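Local coordinates for aldehyde dehydrogenase 12 (Zea mays, PDB 6D97), which catalyses the NAD+-dependent oxidation of L-glutamate gamma-semialdehyde to glutamate, the last step of proline catabolism in plants, at the interface of chains A and B and the interface of chains A and C. Sequence-based numbering; all coordinates share one arbitrary frame. Chains: chain A/B/C, Aldehyde dehydrogenase 12.

Contact 1: the interface of chains A and B. Residues chain A 165-166, 168; chain B 173-176.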
loop_
_atom_site.group_PDB
_atom_site.type_symbol
_atom_site.label_atom_id
_atom_site.label_comp_id
_atom_site.label_asym_id
_atom_site.label_seq_id
_atom_site.Cartn_x
_atom_site.Cartn_y
_atom_site.Cartn_z
ATOM N N ARG A 165 14.221 5.762 -6.038
ATOM C CA ARG A 165 13.683 4.742 -6.927
ATOM C C ARG A 165 12.346 4.213 -6.412
ATOM O O ARG A 165 11.377 4.087 -7.168
ATOM C CB ARG A 165 14.721 3.618 -7.055
ATOM C CG ARG A 165 14.427 2.552 -8.091
ATOM C CD ARG A 165 14.827 1.165 -7.587
ATOM N NE ARG A 165 16.266 0.955 -7.445
ATOM C CZ ARG A 165 17.037 0.419 -8.385
ATOM N NH1 ARG A 165 16.509 0.054 -9.544
ATOM N NH2 ARG A 165 18.336 0.256 -8.164
ATOM N N PHE A 166 12.269 3.938 -5.106
ATOM C CA PHE A 166 11.049 3.404 -4.514
ATOM C C PHE A 166 9.898 4.403 -4.527
ATOM O O PHE A 166 8.738 3.986 -4.444
ATOM C CB PHE A 166 11.315 2.946 -3.080
ATOM C CG PHE A 166 12.138 1.692 -2.981
ATOM C CD1 PHE A 166 12.307 0.863 -4.078
ATOM C CD2 PHE A 166 12.729 1.337 -1.778
ATOM C CE1 PHE A 166 13.058 -0.295 -3.978
ATOM C CE2 PHE A 166 13.483 0.185 -1.671
ATOM C CZ PHE A 166 13.650 -0.634 -2.774
ATOM N N ALA A 168 9.058 5.972 -7.098
ATOM C CA ALA A 168 8.460 5.682 -8.395
ATOM C C ALA A 168 7.865 4.280 -8.468
ATOM O O ALA A 168 7.629 3.774 -9.572
ATOM C CB ALA A 168 9.491 5.871 -9.507
ATOM N N VAL B 173 8.831 -1.599 -9.638
ATOM C CA VAL B 173 9.857 -0.620 -9.293
ATOM C C VAL B 173 10.758 -0.440 -10.510
ATOM O O VAL B 173 11.096 -1.432 -11.173
ATOM C CB VAL B 173 10.663 -1.066 -8.059
ATOM C CG1 VAL B 173 11.665 -0.014 -7.670
ATOM C CG2 VAL B 173 9.742 -1.365 -6.880
ATOM N N PRO B 174 11.158 0.784 -10.854
ATOM C CA PRO B 174 12.068 0.963 -11.992
ATOM C C PRO B 174 13.413 0.298 -11.733
ATOM O O PRO B 174 13.896 0.253 -10.601
ATOM C CB PRO B 174 12.207 2.486 -12.104
ATOM C CG PRO B 174 11.015 3.040 -11.412
ATOM C CD PRO B 174 10.700 2.072 -10.304
ATOM N N GLY B 175 14.013 -0.228 -12.798
ATOM C CA GLY B 175 15.312 -0.857 -12.705
ATOM C C GLY B 175 16.442 0.153 -12.780
ATOM O O GLY B 175 16.253 1.364 -12.656
ATOM N N ASN B 176 17.647 -0.371 -13.008
ATOM C CA ASN B 176 18.852 0.452 -13.023
ATOM C C ASN B 176 19.096 1.141 -14.356
ATOM O O ASN B 176 19.955 2.026 -14.423
ATOM C CB ASN B 176 20.076 -0.394 -12.671
ATOM C CG ASN B 176 20.027 -0.916 -11.255
ATOM O OD1 ASN B 176 19.005 -0.803 -10.576
ATOM N ND2 ASN B 176 21.133 -1.488 -10.797
#
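Helix 163-167 of chain A, with A:Ala168 just after it, meets the end of strand 170-174 and the following loop of chain B. A:Arg165 on the helix faces B:Pro174 and B:Asn176. This is a subunit interface of an enzyme of the aldehyde dehydrogenase family, whose members commonly assemble as dimers or tetramers. The CG of A:Arg165 is anti to the backbone N (chi1 -172°), and the chain then bends at chi2 and chi3. Its guanidinium meets chain B edge-on. NH1 and NH2 both donate to the side-chain amide oxygen OD1 of B:Asn176, and the NH2 to OD1 bond is 2.7 Å. NH1 comes nearly along the C=O axis of that amide, at 2.8 Å from OD1. NH2 is tilted 34° from the amide plane. NH1 also donates to the backbone O of B:Pro174 at 2.8 Å, and this bond is the straightest of the three, 160° at the hydrogen. Both acceptors lie in the guanidinium plane, which limits its rotation. Nearer the backbone, CD of A:Arg165 packs on CG1 of B:Val173 at 3.4 Å. The same methyl touches the ring edge of A:Phe166, 3.8 Å from CD1. CB of A:Ala168 lies 3.7 Å from CG of the B:Pro174 ring.

Contact 2: the interface of chains A and C. Residues chain A 112, 115, 160-161; chain C 154, 157.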
loop_
_atom_site.group_PDB
_atom_site.type_symbol
_atom_site.label_atom_id
_atom_site.label_comp_id
_atom_site.label_asym_id
_atom_site.label_seq_id
_atom_site.Cartn_x
_atom_site.Cartn_y
_atom_site.Cartn_z
ATOM N N ASP A 112 22.103 8.632 -4.468
ATOM C CA ASP A 112 23.501 8.889 -4.136
ATOM C C ASP A 112 23.724 10.337 -3.721
ATOM O O ASP A 112 24.454 10.605 -2.759
ATOM C CB ASP A 112 24.403 8.531 -5.318
ATOM C CG ASP A 112 24.545 7.033 -5.511
ATOM O OD1 ASP A 112 24.274 6.279 -4.551
ATOM O OD2 ASP A 112 24.924 6.612 -6.625
ATOM N N ALA A 115 22.579 10.820 -0.257
ATOM C CA ALA A 115 23.468 10.197 0.718
ATOM C C ALA A 115 24.677 11.080 0.992
ATOM O O ALA A 115 25.055 11.297 2.150
ATOM C CB ALA A 115 23.906 8.816 0.228
ATOM N N CYS A 160 18.247 7.856 0.642
ATOM C CA CYS A 160 19.497 7.277 0.183
ATOM C C CYS A 160 19.228 5.952 -0.526
ATOM O O CYS A 160 18.126 5.399 -0.473
ATOM C CB CYS A 160 20.454 7.062 1.356
ATOM S SG CYS A 160 20.835 8.540 2.324
ATOM N N GLY A 161 20.260 5.445 -1.196
ATOM C CA GLY A 161 20.164 4.153 -1.859
ATOM C C GLY A 161 19.038 4.107 -2.874
ATOM O O GLY A 161 18.981 4.904 -3.816
ATOM N N LYS C 154 24.602 -0.817 -0.227
ATOM C CA LYS C 154 23.375 -0.196 -0.718
ATOM C C LYS C 154 22.179 -0.559 0.154
ATOM O O LYS C 154 21.328 0.294 0.432
ATOM C CB LYS C 154 23.126 -0.607 -2.171
ATOM C CG LYS C 154 23.829 0.276 -3.194
ATOM C CD LYS C 154 23.132 1.626 -3.307
ATOM C CE LYS C 154 23.928 2.605 -4.152
ATOM N NZ LYS C 154 25.177 3.045 -3.474
ATOM N N GLU C 157 22.099 1.567 3.052
ATOM C CA GLU C 157 21.667 2.909 2.675
ATOM C C GLU C 157 20.151 3.003 2.575
ATOM O O GLU C 157 19.587 4.082 2.778
ATOM C CB GLU C 157 22.314 3.333 1.356
ATOM C CG GLU C 157 23.695 3.944 1.514
ATOM C CD GLU C 157 24.134 4.721 0.285
ATOM O OE1 GLU C 157 25.274 5.235 0.280
ATOM O OE2 GLU C 157 23.336 4.822 -0.672
#
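C:Glu157, the last residue of helix 142-157 in chain C, reaches across to A:Gly161 and A:Ala115 of chain A. Its CB lies 4.0 Å from CA of A:Gly161, an apolar contact. The chain runs extended beyond CG (chi2 -163°), which carries the carboxylate forward between A:Gly161 and helix 105-121. CD sits 4.1 Å from CB of A:Ala115. At the tip the two oxygens part. OE1 faces the A:Ala115 methyl, 3.8 Å from CB. OE2 lies 3.2 Å from the backbone N of A:Gly161, but that N-H points elsewhere and makes no hydrogen bond to it. OE2 is also 3.8 Å from NZ of C:Lys154, a salt bridge within chain C. NZ extends the network to chain A through a long salt bridge, 3.5 Å from OD1 of A:Asp112. These two side chains cross at about a right angle. OD1 of A:Asp112 and OE2 of C:Glu157 lie 4.2 Å apart. The lysine nitrogen sits beside both and would probably ease their repulsion. An alanine in place of C:Glu157 would probably leave C:Lys154 without its partner in chain C and open a gap beside A:Ala115 and A:Gly161. The site joins chains A and C in the deposited tetramer by modest charge pairing and packing.

Contact 3: the interface of chains A and B. Residues chain A 170-174; chain B 168-171.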
loop_
_atom_site.group_PDB
_atom_site.type_symbol
_atom_site.label_atom_id
_atom_site.label_comp_id
_atom_site.label_asym_id
_atom_site.label_seq_id
_atom_site.Cartn_x
_atom_site.Cartn_y
_atom_site.Cartn_z
ATOM N N SER A 170 5.158 1.582 -8.756
ATOM C CA SER A 170 3.879 1.559 -9.447
ATOM C C SER A 170 3.107 0.313 -9.033
ATOM O O SER A 170 3.664 -0.625 -8.460
ATOM C CB SER A 170 4.077 1.589 -10.968
ATOM O OG SER A 170 4.809 0.464 -11.422
ATOM N N PHE A 171 1.810 0.303 -9.325
ATOM C CA PHE A 171 0.995 -0.881 -9.106
ATOM C C PHE A 171 0.436 -1.367 -10.436
ATOM O O PHE A 171 0.484 -0.670 -11.453
ATOM C CB PHE A 171 -0.130 -0.620 -8.091
ATOM C CG PHE A 171 -1.116 0.434 -8.511
ATOM C CD1 PHE A 171 -0.908 1.764 -8.180
ATOM C CD2 PHE A 171 -2.266 0.087 -9.203
ATOM C CE1 PHE A 171 -1.817 2.732 -8.549
ATOM C CE2 PHE A 171 -3.181 1.047 -9.576
ATOM C CZ PHE A 171 -2.959 2.373 -9.247
ATOM N N ALA A 172 -0.063 -2.600 -10.429
ATOM C CA ALA A 172 -0.668 -3.173 -11.620
ATOM C C ALA A 172 -1.796 -4.101 -11.196
ATOM O O ALA A 172 -1.816 -4.617 -10.076
ATOM C CB ALA A 172 0.359 -3.913 -12.487
ATOM N N VAL A 173 -2.754 -4.271 -12.101
ATOM C CA VAL A 173 -3.926 -5.111 -11.876
ATOM C C VAL A 173 -4.126 -5.956 -13.130
ATOM O O VAL A 173 -3.955 -5.441 -14.245
ATOM C CB VAL A 173 -5.171 -4.262 -11.558
ATOM C CG1 VAL A 173 -6.351 -5.148 -11.229
ATOM C CG2 VAL A 173 -4.900 -3.332 -10.390
ATOM N N PRO A 174 -4.455 -7.245 -13.014
ATOM C CA PRO A 174 -4.692 -8.048 -14.222
ATOM C C PRO A 174 -5.890 -7.538 -15.010
ATOM O O PRO A 174 -6.865 -7.041 -14.442
ATOM C CB PRO A 174 -4.944 -9.456 -13.671
ATOM C CG PRO A 174 -4.297 -9.467 -12.338
ATOM C CD PRO A 174 -4.438 -8.075 -11.796
ATOM N N ALA B 168 -5.206 -9.730 -6.791
ATOM C CA ALA B 168 -4.026 -10.014 -7.596
ATOM C C ALA B 168 -3.289 -8.749 -8.023
ATOM O O ALA B 168 -2.543 -8.778 -9.009
ATOM C CB ALA B 168 -4.411 -10.835 -8.829
ATOM N N ARG B 169 -3.503 -7.643 -7.316
ATOM C CA ARG B 169 -2.731 -6.432 -7.554
ATOM C C ARG B 169 -1.245 -6.717 -7.381
ATOM O O ARG B 169 -0.838 -7.463 -6.487
ATOM C CB ARG B 169 -3.190 -5.342 -6.581
ATOM C CG ARG B 169 -2.521 -3.978 -6.680
ATOM C CD ARG B 169 -2.974 -3.157 -5.476
ATOM N NE ARG B 169 -2.439 -1.799 -5.439
ATOM C CZ ARG B 169 -3.151 -0.707 -5.695
ATOM N NH1 ARG B 169 -4.437 -0.804 -6.010
ATOM N NH2 ARG B 169 -2.577 0.485 -5.628
ATOM N N SER B 170 -0.434 -6.138 -8.257
ATOM C CA SER B 170 1.011 -6.261 -8.172
ATOM C C SER B 170 1.626 -4.884 -7.975
ATOM O O SER B 170 0.956 -3.857 -8.096
ATOM C CB SER B 170 1.587 -6.926 -9.428
ATOM O OG SER B 170 1.174 -6.244 -10.595
ATOM N N PHE B 171 2.917 -4.873 -7.653
ATOM C CA PHE B 171 3.686 -3.643 -7.588
ATOM C C PHE B 171 4.915 -3.775 -8.476
ATOM O O PHE B 171 5.335 -4.879 -8.830
ATOM C CB PHE B 171 4.094 -3.283 -6.148
ATOM C CG PHE B 171 5.025 -4.270 -5.504
ATOM C CD1 PHE B 171 6.399 -4.113 -5.605
ATOM C CD2 PHE B 171 4.525 -5.337 -4.771
ATOM C CE1 PHE B 171 7.259 -5.009 -5.006
ATOM C CE2 PHE B 171 5.379 -6.241 -4.166
ATOM C CZ PHE B 171 6.750 -6.076 -4.282
#
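B:Arg169 lays its guanidinium over one face of the A:Phe171 ring. The two planes are 19° apart, so the groups stack. NH2 stands 3.4 Å from the ring centroid, a cation-pi contact, and is offset toward the rim. CZ lies 3.7 Å from CG of the ring. The arginine chain is extended from CG to NE, with CG anti to the backbone N (chi1 -179°), and this carries the guanidinium across to the ring. With CG of A:Phe171 between its backbone N and carbonyl carbon (chi1 62°), the ring turns a face to the arginine. Beside this pair the two copies of strand 170-174 run antiparallel. A:Phe171 pairs with B:Phe171 and A:Ala172 with B:Ser170 as antiparallel bridges. N of A:Ala172 donates to O of B:Ser170 at 2.8 Å. N of B:Ser170 donates to O of A:Ala172 at 2.7 Å. The hydroxyl OG of B:Ser170 adds a weak bond to that same oxygen at 3.4 Å. Further along, CG of A:Pro174 packs on CB of B:Ala168 at 3.8 Å. An alanine in place of A:Phe171 would probably leave the B:Arg169 guanidinium without its aromatic face and free to turn. The site continues a beta-sheet from one subunit to the other and so ties chains A and B together.

Contact 4: the interface of chains A and B. Residues chain A 174-178; chain B 100, 104, 107, 165, 168.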
loop_
_atom_site.group_PDB
_atom_site.type_symbol
_atom_site.label_atom_id
_atom_site.label_comp_id
_atom_site.label_asym_id
_atom_site.label_seq_id
_atom_site.Cartn_x
_atom_site.Cartn_y
_atom_site.Cartn_z
ATOM N N PRO A 174 -4.455 -7.245 -13.014
ATOM C CA PRO A 174 -4.692 -8.048 -14.222
ATOM C C PRO A 174 -5.890 -7.538 -15.010
ATOM O O PRO A 174 -6.865 -7.041 -14.442
ATOM C CB PRO A 174 -4.944 -9.456 -13.671
ATOM C CG PRO A 174 -4.297 -9.467 -12.338
ATOM C CD PRO A 174 -4.438 -8.075 -11.796
ATOM N N GLY A 175 -5.804 -7.668 -16.330
ATOM C CA GLY A 175 -6.868 -7.249 -17.216
ATOM C C GLY A 175 -7.955 -8.299 -17.353
ATOM O O GLY A 175 -8.041 -9.266 -16.593
ATOM N N ASN A 176 -8.798 -8.100 -18.368
ATOM C CA ASN A 176 -9.967 -8.948 -18.580
ATOM C C ASN A 176 -9.654 -10.226 -19.346
ATOM O O ASN A 176 -10.519 -11.107 -19.424
ATOM C CB ASN A 176 -11.054 -8.175 -19.332
ATOM C CG ASN A 176 -11.687 -7.084 -18.490
ATOM O OD1 ASN A 176 -11.278 -6.837 -17.355
ATOM N ND2 ASN A 176 -12.695 -6.420 -19.047
ATOM N N HIS A 177 -8.455 -10.350 -19.905
ATOM C CA HIS A 177 -8.115 -11.479 -20.756
ATOM C C HIS A 177 -6.601 -11.544 -20.881
ATOM O O HIS A 177 -5.888 -10.607 -20.509
ATOM C CB HIS A 177 -8.771 -11.355 -22.137
ATOM C CG HIS A 177 -8.530 -10.034 -22.799
ATOM N ND1 HIS A 177 -9.489 -9.045 -22.858
ATOM C CD2 HIS A 177 -7.436 -9.533 -23.422
ATOM C CE1 HIS A 177 -8.997 -7.995 -23.491
ATOM N NE2 HIS A 177 -7.753 -8.265 -23.844
ATOM N N LEU A 178 -6.123 -12.664 -21.420
ATOM C CA LEU A 178 -4.696 -12.869 -21.626
ATOM C C LEU A 178 -4.087 -11.697 -22.383
ATOM O O LEU A 178 -4.654 -11.214 -23.366
ATOM C CB LEU A 178 -4.470 -14.173 -22.395
ATOM C CG LEU A 178 -3.038 -14.553 -22.772
ATOM C CD1 LEU A 178 -2.203 -14.793 -21.520
ATOM C CD2 LEU A 178 -3.043 -15.788 -23.654
ATOM N N PRO B 100 -1.831 -13.896 -11.982
ATOM C CA PRO B 100 -1.981 -12.550 -12.560
ATOM C C PRO B 100 -1.677 -12.462 -14.048
ATOM O O PRO B 100 -2.035 -11.456 -14.671
ATOM C CB PRO B 100 -0.996 -11.706 -11.739
ATOM C CG PRO B 100 -0.939 -12.385 -10.429
ATOM C CD PRO B 100 -1.025 -13.855 -10.744
ATOM N N PRO B 104 -6.747 -14.549 -16.570
ATOM C CA PRO B 104 -7.217 -13.556 -15.593
ATOM C C PRO B 104 -8.717 -13.365 -15.593
ATOM O O PRO B 104 -9.249 -12.798 -14.630
ATOM C CB PRO B 104 -6.493 -12.272 -16.020
ATOM C CG PRO B 104 -6.285 -12.444 -17.474
ATOM C CD PRO B 104 -6.003 -13.912 -17.672
ATOM N N TYR B 107 -10.475 -14.331 -12.395
ATOM C CA TYR B 107 -10.664 -13.384 -11.299
ATOM C C TYR B 107 -12.023 -12.708 -11.398
ATOM O O TYR B 107 -12.716 -12.535 -10.388
ATOM C CB TYR B 107 -9.568 -12.318 -11.293
ATOM C CG TYR B 107 -8.168 -12.790 -10.974
ATOM C CD1 TYR B 107 -7.824 -13.216 -9.693
ATOM C CD2 TYR B 107 -7.175 -12.764 -11.944
ATOM C CE1 TYR B 107 -6.535 -13.630 -9.399
ATOM C CE2 TYR B 107 -5.889 -13.173 -11.661
ATOM C CZ TYR B 107 -5.574 -13.605 -10.391
ATOM O OH TYR B 107 -4.288 -14.008 -10.122
ATOM N N ARG B 165 -10.159 -9.600 -8.614
ATOM C CA ARG B 165 -9.119 -9.054 -9.479
ATOM C C ARG B 165 -8.136 -8.197 -8.686
ATOM O O ARG B 165 -6.917 -8.310 -8.859
ATOM C CB ARG B 165 -9.782 -8.238 -10.598
ATOM C CG ARG B 165 -8.932 -7.955 -11.824
ATOM C CD ARG B 165 -9.214 -6.565 -12.386
ATOM N NE ARG B 165 -10.529 -6.413 -12.998
ATOM C CZ ARG B 165 -10.751 -6.460 -14.308
ATOM N NH1 ARG B 165 -9.743 -6.666 -15.143
ATOM N NH2 ARG B 165 -11.979 -6.301 -14.787
ATOM N N ALA B 168 -5.206 -9.730 -6.791
ATOM C CA ALA B 168 -4.026 -10.014 -7.596
ATOM C C ALA B 168 -3.289 -8.749 -8.023
ATOM O O ALA B 168 -2.543 -8.778 -9.009
ATOM C CB ALA B 168 -4.411 -10.835 -8.829
#
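The backbone of chain A leaves strand 170-174 at A:Pro174 (psi 147°) and runs as a loop through A:Gly175 to A:Leu178, passing B:Arg165 and B:Pro104 of chain B. The A:Pro174 ring fits among B:Pro100, B:Pro104 and B:Tyr107 of that chain. Its CG lies 3.9 Å from CA of B:Pro100 and 4.1 Å from CE2 of B:Tyr107, an atom of the aromatic ring on helix 105-121. Its CB faces CB of B:Pro104 at 4.0 Å. The ring of B:Pro104 then continues along the loop, with CG 3.9 Å from CA of A:His177. On the polar side, B:Arg165 comes from helix 163-167, and bends at chi2 and chi3 bring its guanidinium to the loop. The guanidinium meets the loop with its edge and is turned 39° from the amide plane of A:Asn176. NH1 donates to the backbone O of A:Pro174 at 3.0 Å, nearly straight at 169°. B:Arg165 thus meets the proline carbonyl with its side chain, while CD of the ring lies near its backbone O. The amide oxygen OD1 of A:Asn176 takes two bonds from the same guanidinium. NH2 donates to OD1 at 2.7 Å, and NH1 reaches OD1 at the same length.

Contacts 1, 3 and 4 belong to one two-fold interface between chains A and B. Contact 3 lies in the middle, its C-alpha centre about 15 Å from that of contact 1 and about 10 Å from that of contact 4. Contacts 3 and 4 share A:Pro174 and B:Ala168. Contacts 1 and 4, whose C-alpha centres are about 24 Å apart, repeat the same arginine grip with the chains exchanged. Contact 2 joins chain A to chain C, its C-alpha centre about 13 Å from that of contact 1. Helix 105-121 serves both interfaces, through different copies. This segment of the protein therefore takes part in both pairings of the deposited tetramer.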